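Long-range contacts in phenylurea hydrolase B (PDB 4WHB), which probably hydrolyses the urea carbon-nitrogen bond of phenylurea herbicides such as diuron, as a metal-dependent member of the amidohydrolase superfamily: residues 185-190 and 233-238; 5-10 and 51-56; 85-90 and 454-459. All blocks are in the same frame, centred on the assembly; numbering follows the deposited sequence.

Interaction 1. Residues 185-190 and 233-238; sequences LPRKEV and RPVLEV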
ATOM      1  N   LEU C 185     -25.829 -14.236  -1.223  1.00 30.94           N
ATOM      2  CA  LEU C 185     -26.797 -15.207  -0.779  1.00 33.90           C
ATOM      3  C   LEU C 185     -28.216 -15.113  -1.402  1.00 33.35           C
ATOM      4  O   LEU C 185     -28.646 -14.043  -1.880  1.00 23.73           O
ATOM      5  CB  LEU C 185     -26.890 -15.152   0.740  1.00 33.36           C
ATOM      6  CG  LEU C 185     -26.830 -13.765   1.343  1.00 29.23           C
ATOM      7  CD1 LEU C 185     -28.230 -13.206   1.346  1.00 34.01           C
ATOM      8  CD2 LEU C 185     -26.202 -13.733   2.739  1.00 25.25           C
ATOM      9  N   PRO C 186     -28.950 -16.259  -1.398  1.00 33.08           N
ATOM     10  CA  PRO C 186     -30.268 -16.342  -2.016  1.00 13.05           C
ATOM     11  C   PRO C 186     -31.299 -15.475  -1.305  1.00 33.82           C
ATOM     12  O   PRO C 186     -31.272 -15.365  -0.064  1.00 26.66           O
ATOM     13  CB  PRO C 186     -30.615 -17.820  -1.856  1.00 12.63           C
ATOM     14  CG  PRO C 186     -29.868 -18.262  -0.645  1.00 29.87           C
ATOM     15  CD  PRO C 186     -28.565 -17.555  -0.793  1.00 39.01           C
ATOM     16  N   ARG C 187     -32.209 -14.878  -2.080  1.00 21.55           N
ATOM     17  CA  ARG C 187     -33.202 -13.936  -1.523  1.00 20.56           C
ATOM     18  C   ARG C 187     -34.063 -14.501  -0.402  1.00 30.76           C
ATOM     19  O   ARG C 187     -34.617 -13.746   0.389  1.00 28.40           O
ATOM     20  CB  ARG C 187     -34.091 -13.421  -2.647  1.00 16.77           C
ATOM     21  CG  ARG C 187     -34.782 -14.524  -3.420  1.00 24.71           C
ATOM     22  CD  ARG C 187     -34.455 -14.393  -4.887  1.00 52.23           C
ATOM     23  NE  ARG C 187     -35.008 -15.492  -5.688  1.00 59.03           N
ATOM     24  CZ  ARG C 187     -34.928 -15.551  -7.019  1.00 46.31           C
ATOM     25  NH1 ARG C 187     -34.335 -14.586  -7.699  1.00 27.66           N
ATOM     26  NH2 ARG C 187     -35.462 -16.560  -7.691  1.00 61.25           N
ATOM     27  N   LYS C 188     -34.179 -15.827  -0.370  1.00 32.91           N
ATOM     28  CA  LYS C 188     -34.871 -16.550   0.695  1.00 41.62           C
ATOM     29  C   LYS C 188     -34.398 -16.051   2.061  1.00 55.31           C
ATOM     30  O   LYS C 188     -35.166 -15.490   2.871  1.00 38.73           O
ATOM     31  CB  LYS C 188     -34.602 -18.059   0.574  1.00 23.28           C
ATOM     32  CG  LYS C 188     -35.020 -18.678  -0.749  1.00 38.43           C
ATOM     33  CD  LYS C 188     -36.500 -18.463  -1.095  1.00 29.74           C
ATOM     34  CE  LYS C 188     -36.685 -17.385  -2.176  1.00 45.63           C
ATOM     35  NZ  LYS C 188     -37.920 -16.583  -1.954  1.00 34.36           N
ATOM     36  N   GLU C 189     -33.095 -16.223   2.270  1.00 50.68           N
ATOM     37  CA  GLU C 189     -32.442 -15.745   3.461  1.00 37.54           C
ATOM     38  C   GLU C 189     -32.383 -14.227   3.488  1.00 28.05           C
ATOM     39  O   GLU C 189     -32.389 -13.640   4.560  1.00 35.20           O
ATOM     40  CB  GLU C 189     -31.030 -16.318   3.527  1.00 48.64           C
ATOM     41  CG  GLU C 189     -30.937 -17.831   3.262  1.00 50.16           C
ATOM     42  CD  GLU C 189     -29.529 -18.312   3.396  1.00 35.67           C
ATOM     43  OE1 GLU C 189     -28.920 -18.704   2.381  1.00 31.06           O
ATOM     44  OE2 GLU C 189     -29.022 -18.243   4.538  1.00 38.74           O
ATOM     45  N   VAL C 190     -32.309 -13.571   2.334  1.00 38.15           N
ATOM     46  CA  VAL C 190     -32.347 -12.106   2.330  1.00 34.71           C
ATOM     47  C   VAL C 190     -33.692 -11.696   2.957  1.00 30.42           C
ATOM     48  O   VAL C 190     -33.739 -11.009   3.995  1.00 33.37           O
ATOM     49  CB  VAL C 190     -32.248 -11.503   0.925  1.00 45.01           C
ATOM     50  CG1 VAL C 190     -32.179  -9.984   1.022  1.00 34.29           C
ATOM     51  CG2 VAL C 190     -31.025 -12.001   0.188  1.00 34.78           C
ATOM     52  N   ARG C 233     -32.090  -8.091  -9.783  1.00 28.54           N
ATOM     53  CA  ARG C 233     -33.356  -7.368  -9.955  1.00 29.81           C
ATOM     54  C   ARG C 233     -34.437  -8.074  -9.169  1.00 32.39           C
ATOM     55  O   ARG C 233     -35.197  -7.404  -8.461  1.00 30.89           O
ATOM     56  CB  ARG C 233     -33.738  -7.191 -11.434  1.00 37.18           C
ATOM     57  CG  ARG C 233     -35.224  -6.911 -11.659  1.00 38.42           C
ATOM     58  CD  ARG C 233     -35.593  -6.891 -13.144  1.00 21.70           C
ATOM     59  NE  ARG C 233     -35.266  -5.634 -13.808  1.00 24.32           N
ATOM     60  CZ  ARG C 233     -35.905  -4.474 -13.619  1.00 47.18           C
ATOM     61  NH1 ARG C 233     -36.888  -4.357 -12.730  1.00 42.60           N
ATOM     62  NH2 ARG C 233     -35.523  -3.403 -14.297  1.00 37.16           N
ATOM     63  N   PRO C 234     -34.522  -9.419  -9.277  1.00 26.77           N
ATOM     64  CA  PRO C 234     -35.414 -10.134  -8.328  1.00 40.18           C
ATOM     65  C   PRO C 234     -35.148  -9.882  -6.841  1.00 22.53           C
ATOM     66  O   PRO C 234     -36.109  -9.664  -6.108  1.00 32.00           O
ATOM     67  CB  PRO C 234     -35.177 -11.605  -8.670  1.00 33.04           C
ATOM     68  CG  PRO C 234     -34.926 -11.574 -10.148  1.00 35.33           C
ATOM     69  CD  PRO C 234     -34.204 -10.267 -10.438  1.00 21.28           C
ATOM     70  N   VAL C 235     -33.878  -9.897  -6.400  1.00 11.71           N
ATOM     71  CA  VAL C 235     -33.563  -9.726  -4.978  1.00 17.99           C
ATOM     72  C   VAL C 235     -33.977  -8.348  -4.508  1.00 23.74           C
ATOM     73  O   VAL C 235     -34.208  -8.133  -3.316  1.00 14.72           O
ATOM     74  CB  VAL C 235     -32.074 -10.013  -4.684  1.00 10.67           C
ATOM     75  CG1 VAL C 235     -31.686  -9.689  -3.241  1.00 15.25           C
ATOM     76  CG2 VAL C 235     -31.799 -11.479  -4.949  1.00 17.00           C
ATOM     77  N   LEU C 236     -34.108  -7.409  -5.438  1.00 21.70           N
ATOM     78  CA  LEU C 236     -34.384  -6.023  -5.083  1.00 21.30           C
ATOM     79  C   LEU C 236     -35.815  -5.746  -4.669  1.00 14.51           C
ATOM     80  O   LEU C 236     -36.042  -4.943  -3.794  1.00 10.13           O
ATOM     81  CB  LEU C 236     -33.972  -5.122  -6.245  1.00 17.21           C
ATOM     82  CG  LEU C 236     -33.118  -3.912  -5.889  1.00 11.56           C
ATOM     83  CD1 LEU C 236     -32.172  -4.289  -4.778  1.00 10.25           C
ATOM     84  CD2 LEU C 236     -32.376  -3.438  -7.128  1.00 11.00           C
ATOM     85  N   GLU C 237     -36.785  -6.408  -5.295  1.00 18.26           N
ATOM     86  CA  GLU C 237     -38.197  -6.308  -4.843  1.00 38.08           C
ATOM     87  C   GLU C 237     -38.385  -7.023  -3.535  1.00 33.40           C
ATOM     88  O   GLU C 237     -39.213  -6.623  -2.705  1.00 22.17           O
ATOM     89  CB  GLU C 237     -39.189  -6.914  -5.850  1.00 40.33           C
ATOM     90  CG  GLU C 237     -39.874  -5.901  -6.768  1.00 37.41           C
ATOM     91  CD  GLU C 237     -39.082  -5.645  -8.029  1.00 40.22           C
ATOM     92  OE1 GLU C 237     -37.878  -5.985  -8.023  1.00 39.99           O
ATOM     93  OE2 GLU C 237     -39.675  -5.125  -9.022  1.00 48.58           O
ATOM     94  N   VAL C 238     -37.593  -8.079  -3.334  1.00 25.97           N
ATOM     95  CA  VAL C 238     -37.739  -8.907  -2.154  1.00 19.09           C
ATOM     96  C   VAL C 238     -37.508  -8.071  -0.919  1.00 21.84           C
ATOM     97  O   VAL C 238     -37.911  -8.448   0.148  1.00 36.95           O
ATOM     98  CB  VAL C 238     -36.778 -10.107  -2.226  1.00 22.78           C
ATOM     99  CG1 VAL C 238     -36.446 -10.683  -0.839  1.00 18.59           C
ATOM    100  CG2 VAL C 238     -37.359 -11.173  -3.128  1.00 24.14           C
TER
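R187 shows how one long side chain can join two helix starts through its hydrocarbon part. Its CB rests against two valines of the other helix, 3.8 Å from V235 CG2 and 4.0 Å from V238 CG2. Further along, R187 CD stays 3.9 Å from V235 CG2, and R187 NH1 ends obliquely beside P234 CB. This course follows from CG lying between the backbone N and the carbonyl carbon (chi1 56°) and from a bend at chi2. A turn on, the side chains of V190 and V235 cross at about a right angle, CG2 of V190 4.2 Å from CG1 of V235, while V238 CG1 approaches R187 O.

Behind this apolar layer stand the helix beginnings. P186 occupies the N-cap position and its O accepts V190 N at 3.2 Å; V235 N gives a hydrogen bond to S232 OG in the partner helix. A second subunit flanks the same ends: its V257 packs on P186 and its E258 on V235, with a long, weak ion pair from E258 to R187.

Helices 187-198 and 233-246 precede strands 205-208 and 250-253, which are parallel neighbours; their packing is consistent with neighbouring helices in the outer layer of this superfamily's TIM barrel.

Interaction 2. Residues 5-10 and 51-56; sequences AITNVT and DGNRRW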
ATOM      1  N   ALA C   5     -48.249  33.016  21.994  1.00 10.28           N
ATOM      2  CA  ALA C   5     -48.733  33.707  20.793  1.00  8.60           C
ATOM      3  C   ALA C   5     -47.609  34.483  20.136  1.00 18.92           C
ATOM      4  O   ALA C   5     -46.919  35.232  20.800  1.00  9.04           O
ATOM      5  CB  ALA C   5     -49.888  34.631  21.085  1.00 10.39           C
ATOM      6  N   ILE C   6     -47.389  34.264  18.839  1.00 33.16           N
ATOM      7  CA  ILE C   6     -46.349  34.973  18.125  1.00 14.27           C
ATOM      8  C   ILE C   6     -47.023  35.950  17.196  1.00 12.82           C
ATOM      9  O   ILE C   6     -47.704  35.579  16.261  1.00 12.40           O
ATOM     10  CB  ILE C   6     -45.462  34.060  17.301  1.00 14.37           C
ATOM     11  CG1 ILE C   6     -44.954  32.911  18.144  1.00 13.16           C
ATOM     12  CG2 ILE C   6     -44.276  34.857  16.783  1.00 17.80           C
ATOM     13  CD1 ILE C   6     -45.688  31.601  17.899  1.00 18.95           C
ATOM     14  N   THR C   7     -46.782  37.216  17.451  1.00 19.94           N
ATOM     15  CA  THR C   7     -47.567  38.298  16.894  1.00 20.91           C
ATOM     16  C   THR C   7     -46.827  39.122  15.818  1.00 27.30           C
ATOM     17  O   THR C   7     -45.610  39.296  15.907  1.00 22.47           O
ATOM     18  CB  THR C   7     -47.980  39.258  18.017  1.00 22.63           C
ATOM     19  OG1 THR C   7     -46.813  39.828  18.627  1.00 15.00           O
ATOM     20  CG2 THR C   7     -48.766  38.505  19.076  1.00 32.06           C
ATOM     21  N   ASN C   8     -47.575  39.648  14.838  1.00 21.22           N
ATOM     22  CA  ASN C   8     -47.026  40.511  13.819  1.00 23.66           C
ATOM     23  C   ASN C   8     -45.913  39.833  13.004  1.00 42.38           C
ATOM     24  O   ASN C   8     -44.861  40.440  12.701  1.00 37.35           O
ATOM     25  CB  ASN C   8     -46.473  41.797  14.448  1.00 33.54           C
ATOM     26  CG  ASN C   8     -46.638  43.047  13.537  1.00 34.95           C
ATOM     27  OD1 ASN C   8     -46.986  42.967  12.349  1.00  4.78           O
ATOM     28  ND2 ASN C   8     -46.404  44.213  14.120  1.00 52.71           N
ATOM     29  N   VAL C   9     -46.152  38.575  12.626  1.00 31.83           N
ATOM     30  CA  VAL C   9     -45.206  37.838  11.798  1.00 22.46           C
ATOM     31  C   VAL C   9     -45.591  38.033  10.339  1.00 31.46           C
ATOM     32  O   VAL C   9     -46.772  38.182   9.987  1.00 37.56           O
ATOM     33  CB  VAL C   9     -45.211  36.349  12.135  1.00 25.55           C
ATOM     34  CG1 VAL C   9     -44.110  35.640  11.413  1.00 24.54           C
ATOM     35  CG2 VAL C   9     -45.071  36.119  13.651  1.00 27.99           C
ATOM     36  N   THR C  10     -44.573  38.093   9.483  1.00 30.54           N
ATOM     37  CA  THR C  10     -44.757  38.074   8.045  1.00 24.95           C
ATOM     38  C   THR C  10     -44.481  36.623   7.613  1.00 32.45           C
ATOM     39  O   THR C  10     -43.294  36.171   7.581  1.00 26.08           O
ATOM     40  CB  THR C  10     -43.764  39.012   7.383  1.00 29.55           C
ATOM     41  OG1 THR C  10     -43.669  40.220   8.136  1.00 31.63           O
ATOM     42  CG2 THR C  10     -44.225  39.315   5.949  1.00 45.57           C
ATOM     43  N   ASP C  51     -42.898  38.356  20.575  1.00 37.92           N
ATOM     44  CA  ASP C  51     -43.007  39.505  19.672  1.00 35.27           C
ATOM     45  C   ASP C  51     -42.395  39.153  18.333  1.00 32.59           C
ATOM     46  O   ASP C  51     -41.227  38.837  18.252  1.00 33.68           O
ATOM     47  CB  ASP C  51     -42.309  40.728  20.275  1.00 23.61           C
ATOM     48  CG  ASP C  51     -42.369  41.923  19.374  1.00 22.92           C
ATOM     49  OD1 ASP C  51     -43.408  42.599  19.366  1.00 16.49           O
ATOM     50  OD2 ASP C  51     -41.377  42.198  18.676  1.00 43.52           O
ATOM     51  N   GLY C  52     -43.181  39.207  17.272  1.00 43.28           N
ATOM     52  CA  GLY C  52     -42.690  38.849  15.941  1.00 48.22           C
ATOM     53  C   GLY C  52     -42.484  40.007  14.985  1.00 38.43           C
ATOM     54  O   GLY C  52     -42.242  39.766  13.806  1.00 28.05           O
ATOM     55  N   ASN C  53     -42.568  41.239  15.481  1.00 32.90           N
ATOM     56  CA  ASN C  53     -42.334  42.407  14.630  1.00 28.17           C
ATOM     57  C   ASN C  53     -40.949  42.320  13.968  1.00 37.20           C
ATOM     58  O   ASN C  53     -39.969  41.790  14.554  1.00 41.89           O
ATOM     59  CB  ASN C  53     -42.418  43.715  15.426  1.00 35.88           C
ATOM     60  CG  ASN C  53     -43.538  43.719  16.463  1.00 40.10           C
ATOM     61  OD1 ASN C  53     -44.396  42.825  16.486  1.00 36.23           O
ATOM     62  ND2 ASN C  53     -43.516  44.717  17.336  1.00 23.04           N
ATOM     63  N   ARG C  54     -40.883  42.782  12.722  1.00 31.09           N
ATOM     64  CA  ARG C  54     -39.613  42.883  12.031  1.00 37.85           C
ATOM     65  C   ARG C  54     -38.959  41.523  11.882  1.00 38.48           C
ATOM     66  O   ARG C  54     -37.751  41.455  11.776  1.00 50.57           O
ATOM     67  CB  ARG C  54     -38.648  43.832  12.775  1.00 24.04           C
ATOM     68  CG  ARG C  54     -39.248  45.155  13.202  1.00 19.45           C
ATOM     69  CD  ARG C  54     -39.310  46.099  12.007  1.00 26.42           C
ATOM     70  NE  ARG C  54     -40.028  47.324  12.308  1.00 35.53           N
ATOM     71  CZ  ARG C  54     -41.329  47.374  12.550  1.00 37.73           C
ATOM     72  NH1 ARG C  54     -42.066  46.297  12.559  1.00 52.81           N
ATOM     73  NH2 ARG C  54     -41.928  48.514  12.815  1.00 36.10           N
ATOM     74  N   ARG C  55     -39.731  40.443  11.872  1.00 21.35           N
ATOM     75  CA  ARG C  55     -39.166  39.131  11.595  1.00 24.58           C
ATOM     76  C   ARG C  55     -40.004  38.312  10.617  1.00 30.17           C
ATOM     77  O   ARG C  55     -41.067  38.746  10.202  1.00 30.24           O
ATOM     78  CB  ARG C  55     -38.970  38.352  12.899  1.00 30.88           C
ATOM     79  CG  ARG C  55     -37.754  38.806  13.669  1.00 41.39           C
ATOM     80  CD  ARG C  55     -37.907  38.566  15.141  1.00 45.40           C
ATOM     81  NE  ARG C  55     -36.729  39.073  15.868  1.00 38.03           N
ATOM     82  CZ  ARG C  55     -36.452  40.364  16.036  1.00 37.77           C
ATOM     83  NH1 ARG C  55     -37.244  41.298  15.552  1.00 36.86           N
ATOM     84  NH2 ARG C  55     -35.387  40.726  16.722  1.00 47.77           N
ATOM     85  N   TRP C  56     -39.520  37.123  10.263  1.00 28.83           N
ATOM     86  CA  TRP C  56     -40.219  36.234   9.374  1.00 17.99           C
ATOM     87  C   TRP C  56     -40.395  34.934  10.060  1.00 17.49           C
ATOM     88  O   TRP C  56     -39.615  34.556  10.946  1.00 18.14           O
ATOM     89  CB  TRP C  56     -39.388  35.974   8.116  1.00 27.62           C
ATOM     90  CG  TRP C  56     -39.694  36.921   7.034  1.00 15.49           C
ATOM     91  CD1 TRP C  56     -40.444  36.684   5.924  1.00 17.20           C
ATOM     92  CD2 TRP C  56     -39.279  38.282   6.968  1.00  9.96           C
ATOM     93  NE1 TRP C  56     -40.541  37.833   5.189  1.00 15.80           N
ATOM     94  CE2 TRP C  56     -39.818  38.819   5.798  1.00 13.18           C
ATOM     95  CE3 TRP C  56     -38.493  39.091   7.788  1.00 17.99           C
ATOM     96  CZ2 TRP C  56     -39.647  40.134   5.448  1.00 20.63           C
ATOM     97  CZ3 TRP C  56     -38.295  40.408   7.411  1.00 22.49           C
ATOM     98  CH2 TRP C  56     -38.852  40.907   6.242  1.00 22.73           C
TER
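Two short parallel strand pairings, separated by a type II turn, illustrate how a chain passes from one sheet to another in the non-barrel β region typical of amidohydrolases. T7 pairs with D51 in the four-strand sheet, and T10 with W56 in the sheet of strand 56-63. Between them N8 turns the corner with a left-handed backbone (phi 59°), while G52 to R55 form the turn and shift the register by two.

Backbone bonding across the gap is slight: G52 N gives a weak, bent bond of 2.8 Å to T7 O. The turn closes on itself, R55 N reaching G52 O at 3.2 Å.

Among the polar side chains, N8 ND2 makes a weak bond of 3.4 Å to N53 OD1, their amide planes 65° apart. R55 NH1 folds back to N53 O at 2.9 Å; the acceptor lies in the guanidinium plane and is met nearly along its C=O axis. R55 NE has a weak hydrogen bond to T436 OG1.

At the far end V9 CG1 packs on the backbone carbonyl carbon W56 C, 4.0 Å away. T10 CB makes a CH-pi contact over one indole face, 4.2 Å from the W56 five-membered ring centroid and 14° off its normal.

Interaction 3. Residues 85-90 and 454-459; sequences ARWEGR and PLVTAH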
ATOM      1  N   ALA C  85     -12.655   5.624  17.454  1.00 16.42           N
ATOM      2  CA  ALA C  85     -12.026   5.134  18.677  1.00 19.13           C
ATOM      3  C   ALA C  85     -12.190   6.123  19.832  1.00 24.95           C
ATOM      4  O   ALA C  85     -12.481   5.735  20.938  1.00 23.06           O
ATOM      5  CB  ALA C  85     -10.548   4.863  18.412  1.00 25.65           C
ATOM      6  N   ARG C  86     -11.987   7.402  19.569  1.00 26.02           N
ATOM      7  CA  ARG C  86     -12.405   8.462  20.472  1.00 25.07           C
ATOM      8  C   ARG C  86     -13.892   8.346  20.310  1.00 23.82           C
ATOM      9  O   ARG C  86     -14.340   7.944  19.237  1.00 29.46           O
ATOM     10  CB  ARG C  86     -11.909   9.846  19.947  1.00 24.56           C
ATOM     11  CG  ARG C  86     -11.572  10.930  20.997  1.00 20.31           C
ATOM     12  CD  ARG C  86     -10.657  11.993  20.383  1.00 29.76           C
ATOM     13  NE  ARG C  86     -10.731  13.337  20.989  1.00 25.81           N
ATOM     14  CZ  ARG C  86      -9.899  14.354  20.704  1.00 11.64           C
ATOM     15  NH1 ARG C  86      -8.929  14.208  19.883  1.00 21.29           N
ATOM     16  NH2 ARG C  86      -9.993  15.522  21.249  1.00 10.67           N
ATOM     17  N   TRP C  87     -14.662   8.648  21.338  1.00 18.87           N
ATOM     18  CA  TRP C  87     -16.104   8.711  21.148  1.00 21.72           C
ATOM     19  C   TRP C  87     -16.785   7.340  21.035  1.00 26.58           C
ATOM     20  O   TRP C  87     -17.969   7.306  20.792  1.00 23.62           O
ATOM     21  CB  TRP C  87     -16.508   9.502  19.862  1.00 19.41           C
ATOM     22  CG  TRP C  87     -15.855  10.796  19.631  1.00 20.01           C
ATOM     23  CD1 TRP C  87     -15.393  11.269  18.446  1.00 22.30           C
ATOM     24  CD2 TRP C  87     -15.574  11.795  20.597  1.00 32.27           C
ATOM     25  NE1 TRP C  87     -14.837  12.512  18.610  1.00 37.55           N
ATOM     26  CE2 TRP C  87     -14.918  12.849  19.930  1.00 37.57           C
ATOM     27  CE3 TRP C  87     -15.777  11.896  21.968  1.00 26.67           C
ATOM     28  CZ2 TRP C  87     -14.470  13.981  20.594  1.00 24.87           C
ATOM     29  CZ3 TRP C  87     -15.360  13.029  22.620  1.00 28.32           C
ATOM     30  CH2 TRP C  87     -14.719  14.055  21.944  1.00 28.30           C
ATOM     31  N   GLU C  88     -16.080   6.217  21.185  1.00 33.12           N
ATOM     32  CA  GLU C  88     -16.740   4.912  21.117  1.00 23.26           C
ATOM     33  C   GLU C  88     -17.466   4.632  22.405  1.00 27.61           C
ATOM     34  O   GLU C  88     -16.882   4.718  23.493  1.00 26.51           O
ATOM     35  CB  GLU C  88     -15.791   3.771  20.874  1.00 30.90           C
ATOM     36  CG  GLU C  88     -16.528   2.426  20.850  1.00 26.28           C
ATOM     37  CD  GLU C  88     -15.591   1.189  20.828  1.00 13.09           C
ATOM     38  OE1 GLU C  88     -16.111   0.060  20.738  1.00  8.72           O
ATOM     39  OE2 GLU C  88     -14.338   1.335  20.870  1.00 18.94           O
ATOM     40  N   GLY C  89     -18.743   4.274  22.277  1.00 37.19           N
ATOM     41  CA  GLY C  89     -19.560   3.922  23.432  1.00 40.48           C
ATOM     42  C   GLY C  89     -20.324   5.107  23.950  1.00 33.33           C
ATOM     43  O   GLY C  89     -21.388   4.937  24.537  1.00 29.81           O
ATOM     44  N   ARG C  90     -19.787   6.309  23.757  1.00 27.06           N
ATOM     45  CA  ARG C  90     -20.604   7.528  23.878  1.00 20.58           C
ATOM     46  C   ARG C  90     -21.082   8.045  22.509  1.00 24.41           C
ATOM     47  O   ARG C  90     -21.501   9.178  22.416  1.00 23.75           O
ATOM     48  CB  ARG C  90     -19.920   8.642  24.674  1.00 21.23           C
ATOM     49  CG  ARG C  90     -20.586   8.755  26.027  1.00 36.64           C
ATOM     50  CD  ARG C  90     -20.278  10.006  26.842  1.00 21.82           C
ATOM     51  NE  ARG C  90     -18.855  10.279  26.819  1.00 10.00           N
ATOM     52  CZ  ARG C  90     -18.327  11.496  26.908  1.00 11.55           C
ATOM     53  NH1 ARG C  90     -19.089  12.586  27.020  1.00  9.35           N
ATOM     54  NH2 ARG C  90     -17.024  11.632  26.855  1.00 21.63           N
ATOM     55  N   PRO C 454     -20.629  19.860  24.420  1.00 27.32           N
ATOM     56  CA  PRO C 454     -19.617  19.759  23.380  1.00 27.88           C
ATOM     57  C   PRO C 454     -18.747  18.483  23.500  1.00 32.48           C
ATOM     58  O   PRO C 454     -18.122  18.250  24.514  1.00 29.71           O
ATOM     59  CB  PRO C 454     -18.765  21.008  23.591  1.00 27.23           C
ATOM     60  CG  PRO C 454     -19.652  21.986  24.231  1.00 29.60           C
ATOM     61  CD  PRO C 454     -20.611  21.176  25.081  1.00 38.32           C
ATOM     62  N   LEU C 455     -18.729  17.679  22.449  1.00 35.89           N
ATOM     63  CA  LEU C 455     -17.988  16.413  22.396  1.00 34.85           C
ATOM     64  C   LEU C 455     -17.041  16.412  21.216  1.00 29.89           C
ATOM     65  O   LEU C 455     -15.857  16.622  21.391  1.00 38.46           O
ATOM     66  CB  LEU C 455     -18.940  15.216  22.276  1.00 52.55           C
ATOM     67  CG  LEU C 455     -19.332  14.397  23.528  1.00 43.69           C
ATOM     68  CD1 LEU C 455     -20.081  15.239  24.530  1.00 21.97           C
ATOM     69  CD2 LEU C 455     -20.169  13.173  23.158  1.00 33.30           C
ATOM     70  N   VAL C 456     -17.568  16.253  20.018  1.00 28.04           N
ATOM     71  CA  VAL C 456     -16.742  16.174  18.813  1.00 23.96           C
ATOM     72  C   VAL C 456     -16.193  17.533  18.418  1.00 20.42           C
ATOM     73  O   VAL C 456     -15.369  17.642  17.521  1.00 30.09           O
ATOM     74  CB  VAL C 456     -17.523  15.586  17.610  1.00 32.55           C
ATOM     75  CG1 VAL C 456     -16.596  14.964  16.602  1.00 15.29           C
ATOM     76  CG2 VAL C 456     -18.535  14.535  18.060  1.00 44.22           C
ATOM     77  N   THR C 457     -16.648  18.572  19.088  1.00 27.48           N
ATOM     78  CA  THR C 457     -16.116  19.916  18.870  1.00 34.06           C
ATOM     79  C   THR C 457     -15.035  20.258  19.924  1.00 32.91           C
ATOM     80  O   THR C 457     -14.630  21.417  20.112  1.00 19.74           O
ATOM     81  CB  THR C 457     -17.228  20.974  18.949  1.00 38.67           C
ATOM     82  OG1 THR C 457     -18.506  20.385  18.654  1.00 35.98           O
ATOM     83  CG2 THR C 457     -16.890  22.125  17.977  1.00 32.14           C
ATOM     84  N   ALA C 458     -14.579  19.227  20.636  1.00 37.39           N
ATOM     85  CA  ALA C 458     -13.542  19.376  21.650  1.00 26.57           C
ATOM     86  C   ALA C 458     -12.151  19.272  21.042  1.00 44.71           C
ATOM     87  O   ALA C 458     -11.663  18.159  20.729  1.00 32.40           O
ATOM     88  CB  ALA C 458     -13.700  18.311  22.710  1.00 36.94           C
ATOM     89  N   HIS C 459     -11.529  20.451  20.894  1.00 37.82           N
ATOM     90  CA  HIS C 459     -10.084  20.586  20.567  1.00 25.12           C
ATOM     91  C   HIS C 459      -9.533  21.786  21.356  1.00 19.51           C
ATOM     92  O   HIS C 459     -10.045  22.885  21.167  1.00 17.81           O
ATOM     93  CB  HIS C 459      -9.849  20.841  19.061  1.00 41.82           C
ATOM     94  CG  HIS C 459     -10.776  21.876  18.462  1.00 31.53           C
ATOM     95  ND1 HIS C 459     -11.695  22.700  19.021  1.00 32.70           N
ATOM     96  CD2 HIS C 459     -10.780  22.177  17.121  1.00 36.63           C
ATOM     97  CE1 HIS C 459     -12.240  23.451  18.010  1.00 30.93           C
ATOM     98  NE2 HIS C 459     -11.678  23.110  16.872  1.00 41.75           N
TER
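E97 OE1 is gripped by two backbone N-H groups, a hydrogen bond from V456 N and a weak one from L455 N, so one carboxylate oxygen of helix 91-104 ties down the start of the turn in 454-459. That turn is type I, running from L455 to A458, and A458 N points back to L455 O, although the place of this oxygen is less sure.

Set against this anchored loop, W87 is a worked example of an aromatic ring held between the side chain of R86 and the backbone of the turn. It occupies a left-handed position (phi 75°) in the type II turn A85 to E88, and with CG beside the backbone N, anti to the carbonyl carbon (chi1 -47°), the indole projects at the other segment. The extended R86 chain runs along one face, its CG 4.0 Å above the centre of the W87 ring system. On the opposite face V456 N stands 3.8 Å above the plane, offset toward the rim. Around these, V456 CG1 approaches W87 NE1 at 3.6 Å, L455 CB lies over the face 4.2 Å from W87 CZ3, and A458 CB meets the edge near the ring plane, 4.4 Å from W87 CH2.

R90 works on L455 instead: bent at chi3 (-45°), it brings NH1 to 3.8 Å from L455 CD1, with L455 CD2 over one face of its guanidinium. R86 NH2 ends 3.2 Å from A458 O, but the angle is too poor for a hydrogen bond.

The contact lies away from the zinc-binding residues and is structural packing of the C-terminal tail onto the loop between helices 80-85 and 91-104. Helix 91-104 supplies V94 to W87, L455 and V456, helix 350-355 touches both segments through K350, and E88 reaches R169 of helix 164-175 by a salt bridge.

Overall arrangement
All three contacts are partly buried and none lies at the zinc-binding residues, yet their chemistry follows their place in the fold. Interaction 1, between helix starts of the barrel, is mostly apolar and edged by a second subunit. Interaction 2, whose segments touch no other chain of the assembly, is the one with hydrogen bonds across its segments, mixing backbone pairing, amide contact and a CH-pi contact. Interaction 3 joins two irregular loops around an aromatic ring, near a third subunit. Interactions 1 and 2 lie on opposite sides of the chain's centre, their centres 54 Å apart. Along the chain, interaction 1 is nested inside the long loop that interaction 3 closes, whereas interaction 2 precedes both.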